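Glyoxalase/bleomycin resistance protein/dioxygenase (Albidiferax ferrireducens T118, PDB 4QB5) belongs to the glyoxalase/bleomycin resistance/dioxygenase superfamily and may, as some relatives do, act as a dioxygenase. Local coordinates at residues 126-134 and 138-146. Residues are numbered along the deposited sequence; the frame is centred on the assembly and turned at random.
Sequences KLYLAYLRD and NKICALHRP
Asp-134 closes the turn end of this hairpin: its OD1 accepts a hydrogen bond from Asn-138 N at 2.9 Å, met from above the carboxylate plane, while its own N donates one to Asn-138 O at 2.9 Å. With chi1 at 82° the carboxylate sits between its own backbone N and carbonyl carbon and is swung over the turn, where OD1 also accepts a hydrogen bond from Asp-136 N, and OD2 is hydrogen-bonded to Tyr-41 OH of helix 34-46. Next along, Lys-139 runs out fully extended between two neighbours on the opposite strand. Its CD lies 4.0 Å from Arg-133 NH2, over one face of the guanidinium, and its CE comes obliquely to the Tyr-131 ring, 4.1 Å from CD1. The Tyr-131 ring also has Cys-141 CB over one face, 3.9 Å from the ring centroid, a CH-pi contact. On the other side of the sheet Ile-140 sets CG1 3.9 Å from Leu-132 CB, and both side chains pack on Leu-44 of helix 34-46. Pairs of backbone hydrogen bonds at Tyr-128/His-144, Ala-130/Ala-142 and Leu-132/Ile-140 zip the strands together. This is the antiparallel beta hairpin that forms the two middle strands of a four-stranded sheet in the βαβββ module of the vicinal oxygen chelate fold.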
loop_
_atom_site.group_PDB
_atom_site.type_symbol
_atom_site.label_atom_id
_atom_site.label_comp_id
_atom_site.label_asym_id
_atom_site.label_seq_id
_atom_site.Cartn_x
_atom_site.Cartn_y
_atom_site.Cartn_z
ATOM N N LYS C 126 -16.221 -14.727 1.496
ATOM C CA LYS C 126 -17.204 -13.735 1.036
ATOM C C LYS C 126 -16.801 -12.291 1.424
ATOM O O LYS C 126 -16.600 -11.990 2.610
ATOM C CB LYS C 126 -18.608 -14.009 1.582
ATOM C CG LYS C 126 -19.695 -13.181 0.866
ATOM C CD LYS C 126 -21.024 -13.291 1.604
ATOM C CE LYS C 126 -22.183 -12.696 0.816
ATOM N NZ LYS C 126 -23.486 -12.798 1.534
ATOM N N LEU C 127 -16.722 -11.409 0.423
ATOM C CA LEU C 127 -16.270 -10.028 0.639
ATOM C C LEU C 127 -17.172 -9.086 -0.071
ATOM O O LEU C 127 -17.628 -9.397 -1.162
ATOM C CB LEU C 127 -14.893 -9.814 -0.003
ATOM C CG LEU C 127 -13.801 -10.747 0.464
ATOM C CD1 LEU C 127 -12.619 -10.641 -0.506
ATOM C CD2 LEU C 127 -13.450 -10.450 1.906
ATOM N N TYR C 128 -17.277 -7.872 0.459
ATOM C CA TYR C 128 -17.860 -6.790 -0.319
ATOM C C TYR C 128 -16.718 -5.795 -0.671
ATOM O O TYR C 128 -15.898 -5.417 0.157
ATOM C CB TYR C 128 -18.959 -6.132 0.465
ATOM C CG TYR C 128 -19.816 -5.236 -0.358
ATOM C CD1 TYR C 128 -19.417 -3.931 -0.650
ATOM C CD2 TYR C 128 -21.038 -5.665 -0.838
ATOM C CE1 TYR C 128 -20.213 -3.092 -1.406
ATOM C CE2 TYR C 128 -21.827 -4.832 -1.601
ATOM C CZ TYR C 128 -21.410 -3.560 -1.885
ATOM O OH TYR C 128 -22.185 -2.724 -2.641
ATOM N N LEU C 129 -16.688 -5.386 -1.910
ATOM C CA LEU C 129 -15.630 -4.556 -2.431
ATOM C C LEU C 129 -16.206 -3.389 -3.218
ATOM O O LEU C 129 -17.107 -3.580 -4.007
ATOM C CB LEU C 129 -14.846 -5.388 -3.426
ATOM C CG LEU C 129 -13.889 -6.414 -2.847
ATOM C CD1 LEU C 129 -13.411 -7.358 -3.948
ATOM C CD2 LEU C 129 -12.723 -5.614 -2.318
ATOM N N ALA C 130 -15.601 -2.217 -3.095
ATOM C CA ALA C 130 -15.897 -1.099 -3.977
ATOM C C ALA C 130 -14.582 -0.491 -4.458
ATOM O O ALA C 130 -13.789 -0.002 -3.616
ATOM C CB ALA C 130 -16.699 -0.038 -3.190
ATOM N N TYR C 131 -14.365 -0.507 -5.762
ATOM C CA TYR C 131 -13.148 -0.037 -6.396
ATOM C C TYR C 131 -13.234 1.341 -6.998
ATOM O O TYR C 131 -14.219 1.678 -7.594
ATOM C CB TYR C 131 -12.696 -0.996 -7.505
ATOM C CG TYR C 131 -12.047 -2.318 -7.030
ATOM C CD1 TYR C 131 -10.675 -2.418 -6.800
ATOM C CD2 TYR C 131 -12.816 -3.450 -6.847
ATOM C CE1 TYR C 131 -10.077 -3.616 -6.401
ATOM C CE2 TYR C 131 -12.247 -4.659 -6.433
ATOM C CZ TYR C 131 -10.884 -4.736 -6.202
ATOM O OH TYR C 131 -10.343 -5.958 -5.833
ATOM N N LEU C 132 -12.151 2.112 -6.900
ATOM C CA LEU C 132 -12.032 3.448 -7.526
ATOM C C LEU C 132 -10.616 3.691 -8.007
ATOM O O LEU C 132 -9.685 3.021 -7.565
ATOM C CB LEU C 132 -12.229 4.585 -6.489
ATOM C CG LEU C 132 -13.579 4.742 -5.857
ATOM C CD1 LEU C 132 -13.431 5.614 -4.614
ATOM C CD2 LEU C 132 -14.571 5.348 -6.870
ATOM N N ARG C 133 -10.462 4.690 -8.853
ATOM C CA ARG C 133 -9.166 5.352 -9.051
ATOM C C ARG C 133 -9.310 6.726 -8.448
ATOM O O ARG C 133 -10.313 7.415 -8.740
ATOM C CB ARG C 133 -8.801 5.476 -10.551
ATOM C CG ARG C 133 -8.554 4.098 -11.150
ATOM C CD ARG C 133 -7.968 4.103 -12.532
ATOM N NE ARG C 133 -7.023 2.980 -12.650
ATOM C CZ ARG C 133 -7.324 1.733 -12.972
ATOM N NH1 ARG C 133 -8.597 1.350 -13.263
ATOM N NH2 ARG C 133 -6.318 0.865 -13.063
ATOM N N ASP C 134 -8.287 7.144 -7.728
ATOM C CA ASP C 134 -8.202 8.495 -7.222
ATOM C C ASP C 134 -7.894 9.459 -8.413
ATOM O O ASP C 134 -7.764 9.033 -9.570
ATOM C CB ASP C 134 -7.265 8.571 -5.987
ATOM C CG ASP C 134 -5.774 8.645 -6.327
ATOM O OD1 ASP C 134 -5.378 8.678 -7.525
ATOM O OD2 ASP C 134 -4.953 8.680 -5.342
ATOM N N ASN C 138 -4.289 6.413 -8.958
ATOM C CA ASN C 138 -4.046 5.350 -7.961
ATOM C C ASN C 138 -5.288 4.462 -7.757
ATOM O O ASN C 138 -6.388 4.968 -7.537
ATOM C CB ASN C 138 -3.604 5.887 -6.594
ATOM C CG ASN C 138 -2.327 6.731 -6.669
ATOM O OD1 ASN C 138 -2.327 7.918 -6.328
ATOM N ND2 ASN C 138 -1.243 6.125 -7.103
ATOM N N LYS C 139 -5.105 3.132 -7.814
ATOM C CA LYS C 139 -6.211 2.207 -7.709
ATOM C C LYS C 139 -6.433 1.842 -6.278
ATOM O O LYS C 139 -5.502 1.399 -5.616
ATOM C CB LYS C 139 -5.942 0.932 -8.558
ATOM C CG LYS C 139 -7.140 0.027 -8.653
ATOM C CD LYS C 139 -6.862 -1.117 -9.633
ATOM C CE LYS C 139 -8.124 -1.869 -9.928
ATOM N NZ LYS C 139 -7.783 -3.167 -10.593
ATOM N N ILE C 140 -7.659 2.052 -5.784
ATOM C CA ILE C 140 -7.958 1.881 -4.341
ATOM C C ILE C 140 -9.284 1.154 -4.204
ATOM O O ILE C 140 -10.071 1.095 -5.144
ATOM C CB ILE C 140 -7.980 3.244 -3.579
ATOM C CG1 ILE C 140 -9.146 4.114 -4.101
ATOM C CG2 ILE C 140 -6.625 3.946 -3.752
ATOM C CD1 ILE C 140 -9.234 5.498 -3.505
ATOM N N CYS C 141 -9.549 0.568 -3.060
ATOM C CA CYS C 141 -10.864 -0.003 -2.811
ATOM C C CYS C 141 -11.139 -0.004 -1.349
ATOM O O CYS C 141 -10.229 0.241 -0.500
ATOM C CB CYS C 141 -11.007 -1.431 -3.361
ATOM S SG CYS C 141 -9.883 -2.530 -2.574
ATOM N N ALA C 142 -12.403 -0.122 -1.055
ATOM C CA ALA C 142 -12.852 -0.369 0.330
ATOM C C ALA C 142 -13.342 -1.825 0.387
ATOM O O ALA C 142 -14.031 -2.311 -0.548
ATOM C CB ALA C 142 -13.968 0.596 0.731
ATOM N N LEU C 143 -12.932 -2.537 1.423
ATOM C CA LEU C 143 -13.276 -3.947 1.550
ATOM C C LEU C 143 -13.868 -4.232 2.905
ATOM O O LEU C 143 -13.299 -3.852 3.962
ATOM C CB LEU C 143 -12.013 -4.798 1.366
ATOM C CG LEU C 143 -12.103 -6.323 1.496
ATOM C CD1 LEU C 143 -10.965 -7.009 0.730
ATOM C CD2 LEU C 143 -12.032 -6.738 2.939
ATOM N N HIS C 144 -15.000 -4.937 2.900
ATOM C CA HIS C 144 -15.593 -5.424 4.100
ATOM C C HIS C 144 -15.725 -6.956 4.030
ATOM O O HIS C 144 -16.260 -7.495 3.079
ATOM C CB HIS C 144 -16.965 -4.802 4.265
ATOM C CG HIS C 144 -17.739 -5.397 5.389
ATOM N ND1 HIS C 144 -17.324 -5.321 6.700
ATOM C CD2 HIS C 144 -18.848 -6.164 5.393
ATOM C CE1 HIS C 144 -18.153 -5.997 7.469
ATOM N NE2 HIS C 144 -19.081 -6.520 6.696
ATOM N N ARG C 145 -15.354 -7.620 5.101
ATOM C CA ARG C 145 -15.560 -9.070 5.254
ATOM C C ARG C 145 -16.626 -9.367 6.329
ATOM O O ARG C 145 -16.401 -9.072 7.489
ATOM C CB ARG C 145 -14.230 -9.691 5.674
ATOM C CG ARG C 145 -14.259 -11.201 5.797
ATOM C CD ARG C 145 -12.835 -11.730 5.781
ATOM N NE ARG C 145 -12.774 -13.095 6.304
ATOM C CZ ARG C 145 -12.470 -14.188 5.603
ATOM N NH1 ARG C 145 -12.179 -14.139 4.301
ATOM N NH2 ARG C 145 -12.448 -15.358 6.225
ATOM N N PRO C 146 -17.792 -9.909 5.946
ATOM C CA PRO C 146 -18.930 -10.075 6.900
ATOM C C PRO C 146 -18.686 -11.019 8.080
ATOM O O PRO C 146 -17.803 -11.860 7.967
ATOM C CB PRO C 146 -20.046 -10.632 6.013
ATOM C CG PRO C 146 -19.744 -10.149 4.629
ATOM C CD PRO C 146 -18.241 -10.018 4.539
#